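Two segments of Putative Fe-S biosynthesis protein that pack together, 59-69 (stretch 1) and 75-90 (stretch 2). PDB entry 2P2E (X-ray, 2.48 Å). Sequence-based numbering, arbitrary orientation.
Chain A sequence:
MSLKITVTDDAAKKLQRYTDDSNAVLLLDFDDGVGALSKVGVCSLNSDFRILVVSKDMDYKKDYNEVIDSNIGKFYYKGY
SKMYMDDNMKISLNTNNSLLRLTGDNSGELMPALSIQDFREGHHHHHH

Stretch 1, residues 59-69: DYKKDYNEVID
Stretch 2 (75-90) FYYKGYSKMYMDDNMK

Stretch 1 runs as a loop from Asp59, takes helical phi/psi at Lys61 to Asp63, where Tyr64 N donates to Tyr60 O (2.8 Å), and extends into a strand from Glu66. Stretch 2 opens with a strand, Phe75 to Tyr77, passes through a 3-10 segment at Tyr80 to Tyr84, and returns to a strand at Asn88. The strand that begins at Glu66 and the strand Phe75–Tyr77 are antiparallel, with axes 4.6 Å apart at closest and N-to-C directions at 147°.

The register pairs Glu66 with Tyr77, Val67 with Tyr76 and Ile68 with Phe75 (CA–CA 5.3, 4.6 and 5.0 Å). The first and last are hydrogen-bonded pairs: Glu66 N to Tyr77 O is 3.0 Å, Tyr77 N to Glu66 O 2.9 Å, Ile68 N to Phe75 O 2.8 Å and Phe75 N to Ile68 O 3.2 Å. Val67 and Tyr76 form the non-hydrogen-bonded pair between them, with CA-H...O contacts from Tyr76 CA to Glu66 O (3.2 Å) and Val67 CA to Phe75 O (3.4 Å). Beyond the ladder, the side chain of Asn65 (chi1 p) takes over: Gly79 N donates to Asn65 OD1 at 2.7 Å. An ideal CB on Gly79 would lie only 3.0 Å from Glu66 OE2 and 3.1 Å from Asn65 ND2.

Val67 and Tyr76 share one sheet face. Val67 (t) brings CG2 to 3.3 Å from Tyr76 CE1, and Tyr76 (m, chi2 -89°) receives the edge of the Tyr60 ring (p) on its face, with centroids 5.6 Å apart and planes at 62°. Tyr64 (m) packs its CB 3.8 Å from Tyr76 CB, while Lys78 (m) lays CG over the Tyr64 ring, 4.0 Å from its centroid, an aliphatic CH-pi contact.

The other face carries Glu66, Ile68, Phe75 and Tyr77. Tyr77 (p, chi2 103°) turns its ring back across stretch 1, so Glu66 CB sits over it, 3.7 Å from the centroid, and Ile68 CG1 approaches Tyr77 CE2 at 3.3 Å. Glu66 (m, t) brings OE1 to 2.7 Å from Tyr77 OH and makes a long salt bridge, OE1 to Lys82 NZ, 3.6 Å; the all-t Lys82 reaches out from the 3-10 segment. One water links the strands, donating to Val67 O (2.9 Å) and hydrogen-bonding Tyr77 OH (2.7 Å). Ile68 (m, t) meets Phe75 CB through its CB at 3.8 Å, and its CD1 lies 4.2 Å from both Met85 SE and Met89 CE, selenomethionines that extend this apolar contact.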

ATOM      1  N   ASP A  59      -4.874 -15.299   1.683  1.00 40.00           N
ATOM      2  CA  ASP A  59      -6.002 -14.915   0.845  1.00 38.99           C
ATOM      3  C   ASP A  59      -6.254 -13.414   0.784  1.00 36.47           C
ATOM      4  O   ASP A  59      -7.059 -12.871   1.535  1.00 36.16           O
ATOM      5  CB  ASP A  59      -7.264 -15.629   1.311  1.00 41.14           C
ATOM      6  CG  ASP A  59      -8.478 -15.245   0.491  1.00 42.70           C
ATOM      7  OD1 ASP A  59      -8.374 -15.226  -0.762  1.00 41.25           O
ATOM      8  OD2 ASP A  59      -9.536 -14.970   1.104  1.00 44.97           O
ATOM      9  N   TYR A  60      -5.565 -12.761  -0.140  1.00 33.90           N
ATOM     10  CA  TYR A  60      -5.670 -11.331  -0.331  1.00 32.41           C
ATOM     11  C   TYR A  60      -6.350 -11.078  -1.656  1.00 31.27           C
ATOM     12  O   TYR A  60      -6.791  -9.975  -1.939  1.00 32.47           O
ATOM     13  CB  TYR A  60      -4.270 -10.731  -0.368  1.00 31.69           C
ATOM     14  CG  TYR A  60      -3.459 -11.199  -1.554  1.00 31.48           C
ATOM     15  CD1 TYR A  60      -3.522 -10.532  -2.770  1.00 30.98           C
ATOM     16  CD2 TYR A  60      -2.659 -12.337  -1.469  1.00 31.39           C
ATOM     17  CE1 TYR A  60      -2.805 -10.979  -3.883  1.00 32.29           C
ATOM     18  CE2 TYR A  60      -1.939 -12.800  -2.576  1.00 31.74           C
ATOM     19  CZ  TYR A  60      -2.017 -12.115  -3.785  1.00 32.84           C
ATOM     20  OH  TYR A  60      -1.316 -12.562  -4.897  1.00 32.46           O
ATOM     21  N   LYS A  61      -6.409 -12.104  -2.485  1.00 31.66           N
ATOM     22  CA  LYS A  61      -7.016 -11.969  -3.801  1.00 32.64           C
ATOM     23  C   LYS A  61      -8.484 -11.545  -3.802  1.00 32.03           C
ATOM     24  O   LYS A  61      -8.838 -10.518  -4.374  1.00 32.86           O
ATOM     25  CB  LYS A  61      -6.876 -13.285  -4.571  1.00 34.50           C
ATOM     26  CG  LYS A  61      -5.449 -13.685  -4.876  1.00 37.16           C
ATOM     27  CD  LYS A  61      -4.756 -12.661  -5.789  1.00 39.93           C
ATOM     28  CE  LYS A  61      -5.455 -12.512  -7.152  1.00 41.80           C
ATOM     29  NZ  LYS A  61      -4.802 -11.486  -8.052  1.00 41.02           N
ATOM     30  N   LYS A  62      -9.336 -12.342  -3.173  1.00 31.23           N
ATOM     31  CA  LYS A  62     -10.759 -12.048  -3.147  1.00 31.10           C
ATOM     32  C   LYS A  62     -11.069 -10.597  -2.797  1.00 30.21           C
ATOM     33  O   LYS A  62     -11.911  -9.964  -3.444  1.00 29.71           O
ATOM     34  CB  LYS A  62     -11.467 -12.984  -2.173  1.00 33.00           C
ATOM     35  CG  LYS A  62     -12.976 -12.779  -2.084  1.00 36.38           C
ATOM     36  CD  LYS A  62     -13.660 -13.977  -1.404  1.00 38.83           C
ATOM     37  CE  LYS A  62     -15.125 -13.702  -1.045  1.00 39.72           C
ATOM     38  NZ  LYS A  62     -15.256 -12.715   0.077  1.00 40.94           N
ATOM     39  N   ASP A  63     -10.373 -10.067  -1.794  1.00 28.42           N
ATOM     40  CA  ASP A  63     -10.586  -8.694  -1.354  1.00 26.85           C
ATOM     41  C   ASP A  63      -9.782  -7.661  -2.146  1.00 25.17           C
ATOM     42  O   ASP A  63     -10.347  -6.744  -2.722  1.00 24.60           O
ATOM     43  CB  ASP A  63     -10.267  -8.585   0.140  1.00 28.34           C
ATOM     44  CG  ASP A  63     -11.097  -9.542   0.980  1.00 30.42           C
ATOM     45  OD1 ASP A  63     -12.337  -9.504   0.850  1.00 30.55           O
ATOM     46  OD2 ASP A  63     -10.514 -10.331   1.766  1.00 32.54           O
ATOM     47  N   TYR A  64      -8.465  -7.800  -2.155  1.00 23.75           N
ATOM     48  CA  TYR A  64      -7.605  -6.882  -2.897  1.00 23.33           C
ATOM     49  C   TYR A  64      -7.670  -7.364  -4.327  1.00 24.10           C
ATOM     50  O   TYR A  64      -6.733  -7.951  -4.848  1.00 24.17           O
ATOM     51  CB  TYR A  64      -6.200  -6.975  -2.336  1.00 22.31           C
ATOM     52  CG  TYR A  64      -6.200  -6.567  -0.900  1.00 20.43           C
ATOM     53  CD1 TYR A  64      -6.077  -5.233  -0.552  1.00 19.55           C
ATOM     54  CD2 TYR A  64      -6.465  -7.492   0.109  1.00 20.06           C
ATOM     55  CE1 TYR A  64      -6.221  -4.816   0.761  1.00 19.75           C
ATOM     56  CE2 TYR A  64      -6.616  -7.084   1.433  1.00 19.59           C
ATOM     57  CZ  TYR A  64      -6.494  -5.736   1.745  1.00 19.44           C
ATOM     58  OH  TYR A  64      -6.660  -5.288   3.029  1.00 19.13           O
ATOM     59  N   ASN A  65      -8.814  -7.090  -4.939  1.00 24.86           N
ATOM     60  CA  ASN A  65      -9.150  -7.528  -6.279  1.00 25.35           C
ATOM     61  C   ASN A  65      -8.730  -6.657  -7.442  1.00 26.13           C
ATOM     62  O   ASN A  65      -9.017  -6.988  -8.585  1.00 26.30           O
ATOM     63  CB  ASN A  65     -10.654  -7.723  -6.345  1.00 26.44           C
ATOM     64  CG  ASN A  65     -11.404  -6.450  -6.017  1.00 27.33           C
ATOM     65  OD1 ASN A  65     -10.959  -5.653  -5.194  1.00 25.90           O
ATOM     66  ND2 ASN A  65     -12.547  -6.254  -6.655  1.00 30.10           N
ATOM     67  N   GLU A  66      -8.087  -5.532  -7.171  1.00 25.79           N
ATOM     68  CA  GLU A  66      -7.651  -4.683  -8.264  1.00 25.17           C
ATOM     69  C   GLU A  66      -6.170  -4.363  -8.168  1.00 25.07           C
ATOM     70  O   GLU A  66      -5.559  -4.485  -7.105  1.00 26.19           O
ATOM     71  CB  GLU A  66      -8.498  -3.416  -8.334  1.00 26.57           C
ATOM     72  CG  GLU A  66      -9.797  -3.652  -9.097  1.00 30.78           C
ATOM     73  CD  GLU A  66     -10.659  -2.405  -9.231  1.00 33.23           C
ATOM     74  OE1 GLU A  66     -10.120  -1.338  -9.606  1.00 35.09           O
ATOM     75  OE2 GLU A  66     -11.882  -2.500  -8.973  1.00 34.28           O
ATOM     76  N   VAL A  67      -5.586  -3.969  -9.290  1.00 24.38           N
ATOM     77  CA  VAL A  67      -4.169  -3.691  -9.313  1.00 22.69           C
ATOM     78  C   VAL A  67      -3.793  -2.291  -9.710  1.00 21.62           C
ATOM     79  O   VAL A  67      -4.488  -1.631 -10.479  1.00 21.42           O
ATOM     80  CB  VAL A  67      -3.438  -4.625 -10.283  1.00 24.59           C
ATOM     81  CG1 VAL A  67      -1.931  -4.462 -10.108  1.00 27.89           C
ATOM     82  CG2 VAL A  67      -3.863  -6.068 -10.054  1.00 24.43           C
ATOM     83  N   ILE A  68      -2.662  -1.860  -9.171  1.00 20.45           N
ATOM     84  CA  ILE A  68      -2.092  -0.557  -9.448  1.00 19.26           C
ATOM     85  C   ILE A  68      -0.725  -0.853 -10.041  1.00 19.99           C
ATOM     86  O   ILE A  68       0.048  -1.606  -9.453  1.00 19.54           O
ATOM     87  CB  ILE A  68      -1.907   0.253  -8.154  1.00 18.12           C
ATOM     88  CG1 ILE A  68      -3.269   0.522  -7.527  1.00 16.80           C
ATOM     89  CG2 ILE A  68      -1.187   1.568  -8.443  1.00 16.99           C
ATOM     90  CD1 ILE A  68      -3.195   1.121  -6.166  1.00 13.11           C
ATOM     91  N   ASP A  69      -0.436  -0.295 -11.214  1.00 20.51           N
ATOM     92  CA  ASP A  69       0.861  -0.506 -11.850  1.00 20.20           C
ATOM     93  C   ASP A  69       1.854   0.458 -11.219  1.00 18.16           C
ATOM     94  O   ASP A  69       1.499   1.577 -10.890  1.00 17.70           O
ATOM     95  CB  ASP A  69       0.801  -0.215 -13.348  1.00 23.40           C
ATOM     96  CG  ASP A  69      -0.189  -1.092 -14.079  1.00 27.50           C
ATOM     97  OD1 ASP A  69      -0.056  -2.335 -14.005  1.00 27.80           O
ATOM     98  OD2 ASP A  69      -1.099  -0.529 -14.731  1.00 29.02           O
ATOM     99  N   PHE A  75       0.743  -3.395  -6.939  1.00 19.52           N
ATOM    100  CA  PHE A  75       0.114  -3.023  -5.677  1.00 18.77           C
ATOM    101  C   PHE A  75      -1.322  -3.482  -5.794  1.00 18.95           C
ATOM    102  O   PHE A  75      -2.019  -3.072  -6.718  1.00 20.57           O
ATOM    103  CB  PHE A  75       0.097  -1.513  -5.506  1.00 18.31           C
ATOM    104  CG  PHE A  75       1.321  -0.953  -4.870  1.00 18.11           C
ATOM    105  CD1 PHE A  75       1.513  -1.058  -3.499  1.00 19.55           C
ATOM    106  CD2 PHE A  75       2.267  -0.269  -5.634  1.00 18.29           C
ATOM    107  CE1 PHE A  75       2.637  -0.483  -2.890  1.00 19.94           C
ATOM    108  CE2 PHE A  75       3.394   0.308  -5.035  1.00 17.49           C
ATOM    109  CZ  PHE A  75       3.577   0.204  -3.669  1.00 18.97           C
ATOM    110  N   TYR A  76      -1.776  -4.330  -4.885  1.00 18.64           N
ATOM    111  CA  TYR A  76      -3.153  -4.787  -4.944  1.00 18.81           C
ATOM    112  C   TYR A  76      -3.975  -3.958  -3.986  1.00 18.59           C
ATOM    113  O   TYR A  76      -3.460  -3.484  -2.984  1.00 17.79           O
ATOM    114  CB  TYR A  76      -3.227  -6.267  -4.587  1.00 20.84           C
ATOM    115  CG  TYR A  76      -2.666  -7.120  -5.686  1.00 22.98           C
ATOM    116  CD1 TYR A  76      -3.473  -7.571  -6.717  1.00 23.25           C
ATOM    117  CD2 TYR A  76      -1.308  -7.413  -5.737  1.00 24.16           C
ATOM    118  CE1 TYR A  76      -2.946  -8.293  -7.773  1.00 24.17           C
ATOM    119  CE2 TYR A  76      -0.767  -8.136  -6.792  1.00 24.45           C
ATOM    120  CZ  TYR A  76      -1.594  -8.572  -7.805  1.00 25.75           C
ATOM    121  OH  TYR A  76      -1.063  -9.301  -8.843  1.00 27.44           O
ATOM    122  N   TYR A  77      -5.248  -3.763  -4.301  1.00 18.24           N
ATOM    123  CA  TYR A  77      -6.114  -2.980  -3.434  1.00 19.21           C
ATOM    124  C   TYR A  77      -7.572  -3.385  -3.570  1.00 20.05           C
ATOM    125  O   TYR A  77      -7.983  -3.968  -4.578  1.00 20.97           O
ATOM    126  CB  TYR A  77      -5.965  -1.487  -3.737  1.00 17.32           C
ATOM    127  CG  TYR A  77      -6.502  -1.077  -5.077  1.00 16.37           C
ATOM    128  CD1 TYR A  77      -7.727  -0.423  -5.191  1.00 16.93           C
ATOM    129  CD2 TYR A  77      -5.782  -1.335  -6.236  1.00 16.55           C
ATOM    130  CE1 TYR A  77      -8.222  -0.031  -6.431  1.00 16.05           C
ATOM    131  CE2 TYR A  77      -6.269  -0.954  -7.482  1.00 17.28           C
ATOM    132  CZ  TYR A  77      -7.484  -0.300  -7.570  1.00 17.52           C
ATOM    133  OH  TYR A  77      -7.942   0.079  -8.799  1.00 19.73           O
ATOM    134  N   LYS A  78      -8.351  -3.072  -2.542  1.00 18.95           N
ATOM    135  CA  LYS A  78      -9.762  -3.399  -2.549  1.00 18.05           C
ATOM    136  C   LYS A  78     -10.430  -2.484  -3.555  1.00 18.21           C
ATOM    137  O   LYS A  78     -10.302  -1.264  -3.478  1.00 17.00           O
ATOM    138  CB  LYS A  78     -10.345  -3.212  -1.153  1.00 17.84           C
ATOM    139  CG  LYS A  78      -9.729  -4.162  -0.144  1.00 18.44           C
ATOM    140  CD  LYS A  78     -10.278  -3.981   1.254  1.00 18.43           C
ATOM    141  CE  LYS A  78      -9.751  -2.729   1.910  1.00 18.18           C
ATOM    142  NZ  LYS A  78      -9.998  -2.750   3.380  1.00 19.76           N
ATOM    143  N   GLY A  79     -11.119  -3.084  -4.518  1.00 17.95           N
ATOM    144  CA  GLY A  79     -11.786  -2.307  -5.542  1.00 18.41           C
ATOM    145  C   GLY A  79     -12.410  -1.014  -5.063  1.00 19.96           C
ATOM    146  O   GLY A  79     -11.981   0.063  -5.455  1.00 20.87           O
ATOM    147  N   TYR A  80     -13.405  -1.122  -4.191  1.00 20.14           N
ATOM    148  CA  TYR A  80     -14.117   0.039  -3.674  1.00 20.27           C
ATOM    149  C   TYR A  80     -13.279   1.210  -3.191  1.00 20.28           C
ATOM    150  O   TYR A  80     -13.638   2.352  -3.430  1.00 21.30           O
ATOM    151  CB  TYR A  80     -15.067  -0.386  -2.555  1.00 19.91           C
ATOM    152  CG  TYR A  80     -14.393  -0.861  -1.291  1.00 20.49           C
ATOM    153  CD1 TYR A  80     -14.144   0.018  -0.242  1.00 19.42           C
ATOM    154  CD2 TYR A  80     -14.045  -2.198  -1.123  1.00 21.39           C
ATOM    155  CE1 TYR A  80     -13.574  -0.422   0.950  1.00 20.28           C
ATOM    156  CE2 TYR A  80     -13.475  -2.652   0.066  1.00 22.83           C
ATOM    157  CZ  TYR A  80     -13.247  -1.757   1.098  1.00 22.67           C
ATOM    158  OH  TYR A  80     -12.720  -2.208   2.288  1.00 24.73           O
ATOM    159  N   SER A  81     -12.173   0.951  -2.511  1.00 20.58           N
ATOM    160  CA  SER A  81     -11.356   2.051  -2.012  1.00 21.92           C
ATOM    161  C   SER A  81     -10.818   2.918  -3.139  1.00 22.93           C
ATOM    162  O   SER A  81     -10.230   3.968  -2.903  1.00 23.34           O
ATOM    163  CB  SER A  81     -10.205   1.522  -1.148  1.00 20.51           C
ATOM    164  OG  SER A  81      -9.486   0.506  -1.812  1.00 20.97           O
ATOM    165  N   LYS A  82     -11.041   2.477  -4.367  1.00 24.95           N
ATOM    166  CA  LYS A  82     -10.590   3.202  -5.547  1.00 26.70           C
ATOM    167  C   LYS A  82     -11.150   4.616  -5.507  1.00 27.52           C
ATOM    168  O   LYS A  82     -10.551   5.548  -6.049  1.00 26.22           O
ATOM    169  CB  LYS A  82     -11.090   2.478  -6.797  1.00 28.79           C
ATOM    170  CG  LYS A  82     -10.532   2.967  -8.108  1.00 33.27           C
ATOM    171  CD  LYS A  82     -11.026   2.059  -9.242  1.00 35.90           C
ATOM    172  CE  LYS A  82     -10.425   2.441 -10.603  1.00 37.03           C
ATOM    173  NZ  LYS A  82     -10.912   1.538 -11.701  1.00 38.09           N
HETATM  174  N   MSE A  83     -12.301   4.765  -4.853  1.00 28.08           N
HETATM  175  CA  MSE A  83     -12.967   6.058  -4.752  1.00 30.51           C
HETATM  176  C   MSE A  83     -12.193   7.034  -3.877  1.00 30.40           C
HETATM  177  O   MSE A  83     -12.423   8.246  -3.926  1.00 29.10           O
HETATM  178  CB  MSE A  83     -14.389   5.886  -4.203  1.00 34.34           C
HETATM  179  CG  MSE A  83     -14.476   5.486  -2.738  1.00 40.70           C
HETATM  180 SE   MSE A  83     -16.340   5.329  -2.124  1.00 48.80          SE
HETATM  181  CE  MSE A  83     -16.936   7.146  -2.544  1.00 44.95           C
ATOM    182  N   TYR A  84     -11.267   6.504  -3.085  1.00 29.60           N
ATOM    183  CA  TYR A  84     -10.476   7.346  -2.205  1.00 29.25           C
ATOM    184  C   TYR A  84      -9.099   7.630  -2.775  1.00 29.85           C
ATOM    185  O   TYR A  84      -8.285   8.314  -2.155  1.00 28.72           O
ATOM    186  CB  TYR A  84     -10.338   6.691  -0.838  1.00 29.16           C
ATOM    187  CG  TYR A  84     -11.644   6.581  -0.121  1.00 29.59           C
ATOM    188  CD1 TYR A  84     -12.424   7.708   0.109  1.00 29.44           C
ATOM    189  CD2 TYR A  84     -12.117   5.352   0.316  1.00 29.84           C
ATOM    190  CE1 TYR A  84     -13.648   7.613   0.757  1.00 30.01           C
ATOM    191  CE2 TYR A  84     -13.343   5.247   0.969  1.00 30.10           C
ATOM    192  CZ  TYR A  84     -14.105   6.378   1.184  1.00 30.04           C
ATOM    193  OH  TYR A  84     -15.335   6.273   1.794  1.00 32.43           O
HETATM  194  N   MSE A  85      -8.845   7.122  -3.971  1.00 30.78           N
HETATM  195  CA  MSE A  85      -7.550   7.316  -4.583  1.00 30.19           C
HETATM  196  C   MSE A  85      -7.553   8.318  -5.722  1.00 30.28           C
HETATM  197  O   MSE A  85      -8.560   8.946  -6.022  1.00 30.24           O
HETATM  198  CB  MSE A  85      -7.011   5.968  -5.063  1.00 30.74           C
HETATM  199  CG  MSE A  85      -6.896   4.931  -3.957  1.00 32.10           C
HETATM  200 SE   MSE A  85      -6.508   3.152  -4.652  1.00 38.88          SE
HETATM  201  CE  MSE A  85      -6.599   2.142  -2.983  1.00 37.70           C
ATOM    202  N   ASP A  86      -6.394   8.438  -6.351  1.00 30.62           N
ATOM    203  CA  ASP A  86      -6.158   9.340  -7.472  1.00 30.56           C
ATOM    204  C   ASP A  86      -5.645   8.465  -8.620  1.00 29.52           C
ATOM    205  O   ASP A  86      -5.065   7.401  -8.383  1.00 28.90           O
ATOM    206  CB  ASP A  86      -5.079  10.332  -7.072  1.00 32.26           C
ATOM    207  CG  ASP A  86      -5.313  11.691  -7.622  1.00 34.74           C
ATOM    208  OD1 ASP A  86      -5.310  11.815  -8.867  1.00 38.22           O
ATOM    209  OD2 ASP A  86      -5.495  12.630  -6.808  1.00 34.41           O
ATOM    210  N   ASP A  87      -5.839   8.905  -9.857  1.00 28.80           N
ATOM    211  CA  ASP A  87      -5.380   8.120 -11.001  1.00 29.08           C
ATOM    212  C   ASP A  87      -3.861   8.037 -11.091  1.00 27.29           C
ATOM    213  O   ASP A  87      -3.301   7.023 -11.500  1.00 26.23           O
ATOM    214  CB  ASP A  87      -5.944   8.704 -12.295  1.00 31.65           C
ATOM    215  CG  ASP A  87      -7.442   8.521 -12.398  1.00 35.73           C
ATOM    216  OD1 ASP A  87      -7.904   7.355 -12.448  1.00 38.56           O
ATOM    217  OD2 ASP A  87      -8.164   9.537 -12.424  1.00 37.67           O
ATOM    218  N   ASN A  88      -3.197   9.109 -10.699  1.00 26.85           N
ATOM    219  CA  ASN A  88      -1.755   9.131 -10.741  1.00 27.76           C
ATOM    220  C   ASN A  88      -1.267   9.536  -9.374  1.00 26.22           C
ATOM    221  O   ASN A  88      -1.344  10.705  -9.006  1.00 28.07           O
ATOM    222  CB  ASN A  88      -1.282  10.136 -11.775  1.00 29.22           C
ATOM    223  CG  ASN A  88       0.134   9.872 -12.227  1.00 31.32           C
ATOM    224  OD1 ASN A  88       0.456   8.771 -12.682  1.00 33.22           O
ATOM    225  ND2 ASN A  88       0.992  10.876 -12.110  1.00 31.57           N
HETATM  226  N   MSE A  89      -0.764   8.574  -8.618  1.00 24.38           N
HETATM  227  CA  MSE A  89      -0.297   8.873  -7.284  1.00 22.84           C
HETATM  228  C   MSE A  89       1.188   8.722  -7.122  1.00 22.11           C
HETATM  229  O   MSE A  89       1.879   8.245  -8.010  1.00 23.31           O
HETATM  230  CB  MSE A  89      -0.998   7.981  -6.290  1.00 24.45           C
HETATM  231  CG  MSE A  89      -2.481   8.149  -6.302  1.00 27.23           C
HETATM  232 SE   MSE A  89      -3.288   6.799  -5.202  1.00 34.70          SE
HETATM  233  CE  MSE A  89      -3.297   5.344  -6.473  1.00 30.25           C
ATOM    234  N   LYS A  90       1.675   9.106  -5.955  1.00 21.61           N
ATOM    235  CA  LYS A  90       3.091   9.038  -5.687  1.00 21.21           C
ATOM    236  C   LYS A  90       3.400   8.652  -4.256  1.00 20.57           C
ATOM    237  O   LYS A  90       2.721   9.067  -3.322  1.00 21.51           O
ATOM    238  CB  LYS A  90       3.714  10.393  -5.998  1.00 22.22           C
ATOM    239  CG  LYS A  90       5.219  10.480  -5.870  1.00 25.07           C
ATOM    240  CD  LYS A  90       5.669  11.860  -6.339  1.00 28.47           C
ATOM    241  CE  LYS A  90       7.176  11.980  -6.439  1.00 32.70           C
ATOM    242  NZ  LYS A  90       7.606  13.317  -6.983  1.00 36.32           N
TER
HETATM  243  O   HOH W   1      -6.601   0.179 -11.125  1.00 33.31           O